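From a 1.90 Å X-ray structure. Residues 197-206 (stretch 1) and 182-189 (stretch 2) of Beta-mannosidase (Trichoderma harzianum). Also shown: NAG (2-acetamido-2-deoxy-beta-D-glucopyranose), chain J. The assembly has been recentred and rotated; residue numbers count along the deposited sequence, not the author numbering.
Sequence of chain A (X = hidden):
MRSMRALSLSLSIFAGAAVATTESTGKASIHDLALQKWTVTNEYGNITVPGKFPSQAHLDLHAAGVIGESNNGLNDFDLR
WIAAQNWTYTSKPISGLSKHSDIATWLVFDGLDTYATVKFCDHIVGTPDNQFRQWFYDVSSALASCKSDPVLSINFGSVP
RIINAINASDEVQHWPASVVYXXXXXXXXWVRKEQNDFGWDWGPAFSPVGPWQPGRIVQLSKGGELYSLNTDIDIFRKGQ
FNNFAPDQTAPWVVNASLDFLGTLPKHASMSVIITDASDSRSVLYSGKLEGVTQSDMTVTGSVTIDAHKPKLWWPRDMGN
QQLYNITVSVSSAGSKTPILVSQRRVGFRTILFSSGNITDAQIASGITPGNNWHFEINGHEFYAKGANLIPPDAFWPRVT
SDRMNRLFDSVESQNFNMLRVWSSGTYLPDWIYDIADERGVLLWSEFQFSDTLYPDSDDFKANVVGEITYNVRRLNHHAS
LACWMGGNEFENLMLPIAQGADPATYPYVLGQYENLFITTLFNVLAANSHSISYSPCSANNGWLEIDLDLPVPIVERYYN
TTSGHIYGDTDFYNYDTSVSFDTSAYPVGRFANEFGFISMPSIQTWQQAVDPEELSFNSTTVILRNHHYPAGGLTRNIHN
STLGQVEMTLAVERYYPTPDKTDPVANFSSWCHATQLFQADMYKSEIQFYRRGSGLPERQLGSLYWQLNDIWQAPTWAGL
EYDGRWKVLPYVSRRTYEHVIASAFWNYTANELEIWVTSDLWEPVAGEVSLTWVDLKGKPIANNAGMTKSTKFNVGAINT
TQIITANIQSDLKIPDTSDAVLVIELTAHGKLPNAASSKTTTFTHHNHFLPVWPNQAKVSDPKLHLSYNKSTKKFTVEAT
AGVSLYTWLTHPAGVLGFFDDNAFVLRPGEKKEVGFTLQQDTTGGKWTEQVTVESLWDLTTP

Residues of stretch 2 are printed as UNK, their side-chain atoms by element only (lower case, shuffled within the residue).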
# COMPACT_ATOMS: atom_id res chain seq x y z
N ASP A 197 -18.01 -1.56 17.60
CA ASP A 197 -18.03 -2.41 16.41
C ASP A 197 -18.89 -1.85 15.27
O ASP A 197 -18.77 -2.27 14.14
CB ASP A 197 -18.53 -3.78 16.80
CG ASP A 197 -17.57 -4.56 17.60
OD1 ASP A 197 -16.52 -4.04 17.98
OD2 ASP A 197 -17.86 -5.74 17.82
N PHE A 198 -19.78 -0.91 15.61
CA PHE A 198 -20.59 -0.20 14.64
C PHE A 198 -20.04 1.19 14.31
O PHE A 198 -20.78 2.03 13.74
CB PHE A 198 -22.03 -0.09 15.15
CG PHE A 198 -22.59 -1.41 15.60
CD1 PHE A 198 -22.99 -2.35 14.67
CD2 PHE A 198 -22.62 -1.74 16.95
CE1 PHE A 198 -23.47 -3.58 15.09
CE2 PHE A 198 -23.07 -2.97 17.37
CZ PHE A 198 -23.51 -3.89 16.43
N GLY A 199 -18.77 1.42 14.69
CA GLY A 199 -18.06 2.62 14.40
C GLY A 199 -17.90 3.50 15.62
O GLY A 199 -18.75 3.50 16.48
N TRP A 200 -16.80 4.23 15.71
CA TRP A 200 -16.69 5.32 16.71
C TRP A 200 -15.89 6.44 16.06
O TRP A 200 -15.41 6.32 14.90
CB TRP A 200 -16.07 4.81 18.04
CG TRP A 200 -16.65 5.46 19.35
CD1 TRP A 200 -16.14 6.50 20.03
CD2 TRP A 200 -17.84 5.05 20.07
NE1 TRP A 200 -16.93 6.81 21.13
CE2 TRP A 200 -17.98 5.94 21.17
CE3 TRP A 200 -18.79 4.06 19.89
CZ2 TRP A 200 -19.03 5.84 22.08
CZ3 TRP A 200 -19.84 3.94 20.82
CH2 TRP A 200 -19.94 4.84 21.91
N ASP A 201 -15.73 7.55 16.78
CA ASP A 201 -15.03 8.69 16.26
C ASP A 201 -13.50 8.53 16.25
O ASP A 201 -12.83 9.45 15.85
CB ASP A 201 -15.45 10.02 16.95
CG ASP A 201 -15.24 10.04 18.44
OD1 ASP A 201 -14.69 9.09 19.05
OD2 ASP A 201 -15.62 11.07 19.05
N TRP A 202 -12.99 7.35 16.59
CA TRP A 202 -11.60 7.00 16.39
C TRP A 202 -11.41 5.64 15.73
O TRP A 202 -10.31 5.18 15.70
CB TRP A 202 -10.80 6.98 17.71
CG TRP A 202 -11.58 6.55 18.88
CD1 TRP A 202 -12.05 7.37 19.90
CD2 TRP A 202 -12.08 5.25 19.16
NE1 TRP A 202 -12.79 6.64 20.78
CE2 TRP A 202 -12.81 5.33 20.35
CE3 TRP A 202 -11.97 4.00 18.51
CZ2 TRP A 202 -13.44 4.23 20.90
CZ3 TRP A 202 -12.55 2.93 19.07
CH2 TRP A 202 -13.28 3.02 20.24
N GLY A 203 -12.45 5.00 15.24
CA GLY A 203 -12.33 3.59 14.74
C GLY A 203 -13.37 3.25 13.71
O GLY A 203 -14.36 4.01 13.52
N PRO A 204 -13.14 2.13 12.98
CA PRO A 204 -13.99 1.66 11.88
C PRO A 204 -15.19 0.86 12.38
O PRO A 204 -15.32 0.58 13.62
CB PRO A 204 -13.03 0.74 11.08
CG PRO A 204 -12.14 0.16 12.13
CD PRO A 204 -11.98 1.24 13.20
N ALA A 205 -16.05 0.48 11.45
CA ALA A 205 -17.27 -0.22 11.78
C ALA A 205 -17.37 -1.52 11.03
O ALA A 205 -18.17 -1.61 10.07
CB ALA A 205 -18.47 0.65 11.41
N PHE A 206 -16.63 -2.52 11.48
CA PHE A 206 -16.58 -3.81 10.77
C PHE A 206 -17.66 -4.81 11.15
O PHE A 206 -17.86 -5.80 10.43
CB PHE A 206 -15.18 -4.42 10.88
CG PHE A 206 -14.14 -3.68 10.09
CD1 PHE A 206 -14.30 -3.48 8.72
CD2 PHE A 206 -13.02 -3.13 10.70
CE1 PHE A 206 -13.38 -2.77 7.99
CE2 PHE A 206 -12.09 -2.42 9.97
CZ PHE A 206 -12.28 -2.26 8.61
N UNK A 182 -26.35 7.78 15.27
CA UNK A 182 -25.27 6.82 15.11
C UNK A 182 -23.89 7.43 14.82
O UNK A 182 -23.78 8.65 14.62
c UNK A 182 -26.60 6.88 13.10
c UNK A 182 -25.69 6.01 13.89
c UNK A 182 -27.10 8.00 14.01
N UNK A 183 -22.88 6.55 14.79
CA UNK A 183 -21.55 6.87 14.31
C UNK A 183 -21.55 6.43 12.86
O UNK A 183 -21.46 7.25 11.94
c UNK A 183 -20.22 6.75 16.50
c UNK A 183 -20.63 6.82 18.88
c UNK A 183 -20.46 6.15 15.14
c UNK A 183 -19.38 7.83 16.65
c UNK A 183 -19.15 8.39 17.89
c UNK A 183 -19.78 7.88 19.00
c UNK A 183 -20.84 6.25 17.63
N UNK A 184 -21.69 5.12 12.67
CA UNK A 184 -21.93 4.59 11.35
C UNK A 184 -23.25 3.81 11.32
O UNK A 184 -24.24 4.39 10.89
c UNK A 184 -19.54 4.72 10.57
o UNK A 184 -18.16 3.29 9.22
c UNK A 184 -18.24 4.02 10.25
c UNK A 184 -20.71 3.79 10.84
o UNK A 184 -17.28 4.18 11.04
N UNK A 185 -23.29 2.54 11.76
CA UNK A 185 -24.57 1.80 11.82
C UNK A 185 -25.51 2.33 12.90
O UNK A 185 -25.09 2.65 13.98
o UNK A 185 -21.68 -2.32 7.87
c UNK A 185 -22.29 -0.53 10.98
c UNK A 185 -23.67 -0.38 10.99
c UNK A 185 -23.75 -1.53 8.84
c UNK A 185 -24.37 0.32 12.11
c UNK A 185 -21.64 -1.18 9.94
c UNK A 185 -24.39 -0.88 9.89
c UNK A 185 -22.35 -1.68 8.88
N UNK A 186 -26.80 2.43 12.60
CA UNK A 186 -27.82 2.79 13.58
C UNK A 186 -28.28 1.61 14.39
O UNK A 186 -28.00 0.47 14.06
c UNK A 186 -27.35 2.34 11.24
c UNK A 186 -28.82 2.36 11.48
c UNK A 186 -28.99 3.22 12.69
N UNK A 187 -29.03 1.89 15.43
CA UNK A 187 -29.72 0.88 16.23
C UNK A 187 -28.92 0.02 17.19
O UNK A 187 -29.47 -0.95 17.68
c UNK A 187 -30.63 -0.01 15.36
c UNK A 187 -31.70 0.77 14.64
n UNK A 187 -31.81 0.55 13.39
o UNK A 187 -32.37 1.62 15.22
N UNK A 188 -27.68 0.39 17.50
CA UNK A 188 -26.78 -0.40 18.33
C UNK A 188 -27.28 -0.62 19.76
O UNK A 188 -26.87 -1.53 20.43
n UNK A 188 -23.38 3.06 21.55
n UNK A 188 -23.70 5.22 21.09
c UNK A 188 -23.89 2.21 18.97
c UNK A 188 -23.67 3.96 20.68
n UNK A 188 -23.94 3.59 19.44
c UNK A 188 -25.37 0.20 18.35
c UNK A 188 -25.21 1.44 19.19
N UNK A 189 -28.18 0.24 20.22
CA UNK A 189 -28.68 0.12 21.59
C UNK A 189 -29.43 -1.22 21.82
O UNK A 189 -29.60 -1.65 22.96
o UNK A 189 -29.95 2.08 19.19
c UNK A 189 -30.97 2.05 19.91
n UNK A 189 -32.15 2.56 19.52
c UNK A 189 -30.95 1.37 21.26
c UNK A 189 -29.58 1.33 21.92
C1 NAG J . -36.41 2.72 13.66
C2 NAG J . -35.96 3.51 12.44
C3 NAG J . -36.81 4.73 12.14
C4 NAG J . -38.31 4.44 12.19
C5 NAG J . -38.67 3.58 13.40
C6 NAG J . -40.14 3.15 13.36
C7 NAG J . -33.62 3.46 11.85
C8 NAG J . -32.27 4.03 12.14
N2 NAG J . -34.60 3.95 12.61
O3 NAG J . -36.44 5.15 10.84
O4 NAG J . -38.98 5.68 12.33
O5 NAG J . -37.80 2.44 13.50
O6 NAG J . -40.28 1.74 13.31
O7 NAG J . -33.76 2.58 10.97
O HOH W 1 -22.90 3.71 15.30
O HOH W 2 -17.51 6.21 12.89
O HOH W 3 -18.85 -3.34 8.11

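Position 182 carries three side-chain carbons that close a ring onto its own backbone N, and the side chain makes no contact with stretch 1; the ring identifies Pro182. At position 183 one carbon leads to a ring of six carbons without a heteroatom. The ring lies over one face of the Trp200 indole, while CB of 183 is 3.4 Å from Gly199 O. This is Phe183, whose CZ approaches Trp200 CE2 to 3.4 Å.

Position 184 has three carbons in a chain, the third bearing two oxygens. One oxygen lies 3.4 Å from Ala205 CB, the other 3.8 Å from Gly199 CA. A carboxylate at the end of three carbons is Glu184, with OE1 near the alanine and OE2 near the glycine. Position 185 again shows one carbon and a six-carbon ring, but this ring bears an oxygen. Its edge faces Phe198 CA and Ala205 O, and the oxygen makes it Tyr185; CE2 is 3.5 Å from Ala205 O.

At 186 three carbons close onto the backbone N and CA-to-CB points away from stretch 1, as Pro186; its CB instead lies 3.4 Å from C8 of the NAG. Position 187 has two carbons, the second carrying two further atoms, one oxygen and one nitrogen. Out of reach of stretch 1, this amide is Asn187. Position 188 extends through three carbons and a nitrogen to a carbon with two more nitrogens; its CB packs 3.6 Å from Phe198 CD2, and one terminal nitrogen lies 3.7 Å from Trp200 CZ3, at the edge of the indole. This guanidinium is Arg188, the nitrogen NH1. Position 189, with three carbons and a terminal oxygen and nitrogen, does not touch stretch 1 and is Gln189.

The contact is anchored on Phe198 O, which accepts a hydrogen bond from Tyr185 N (3.2 Å) and a weak one from Glu184 N (3.4 Å). Apart from these hydrogen bonds, the Phe183 ring stacks face-to-face on the five-membered ring of Trp200, with centroids 4.1 Å apart and planes at 27°. Close approach at Gly199 depends on the absence of a side chain: an ideal CB would lie 2.8 Å from Glu184 OE2, and the backbone angles themselves call for glycine. Water extends the polar network: water 2 donates to both Glu184 OE2 (2.8 Å) and Trp200 O (2.9 Å), joining the carboxylate to the opposing backbone, and water 3 donates to Ala205 O (2.7 Å) while hydrogen-bonding Tyr185 OH (3.0 Å).

Stretch 2 182-189: PFEYPNRQ
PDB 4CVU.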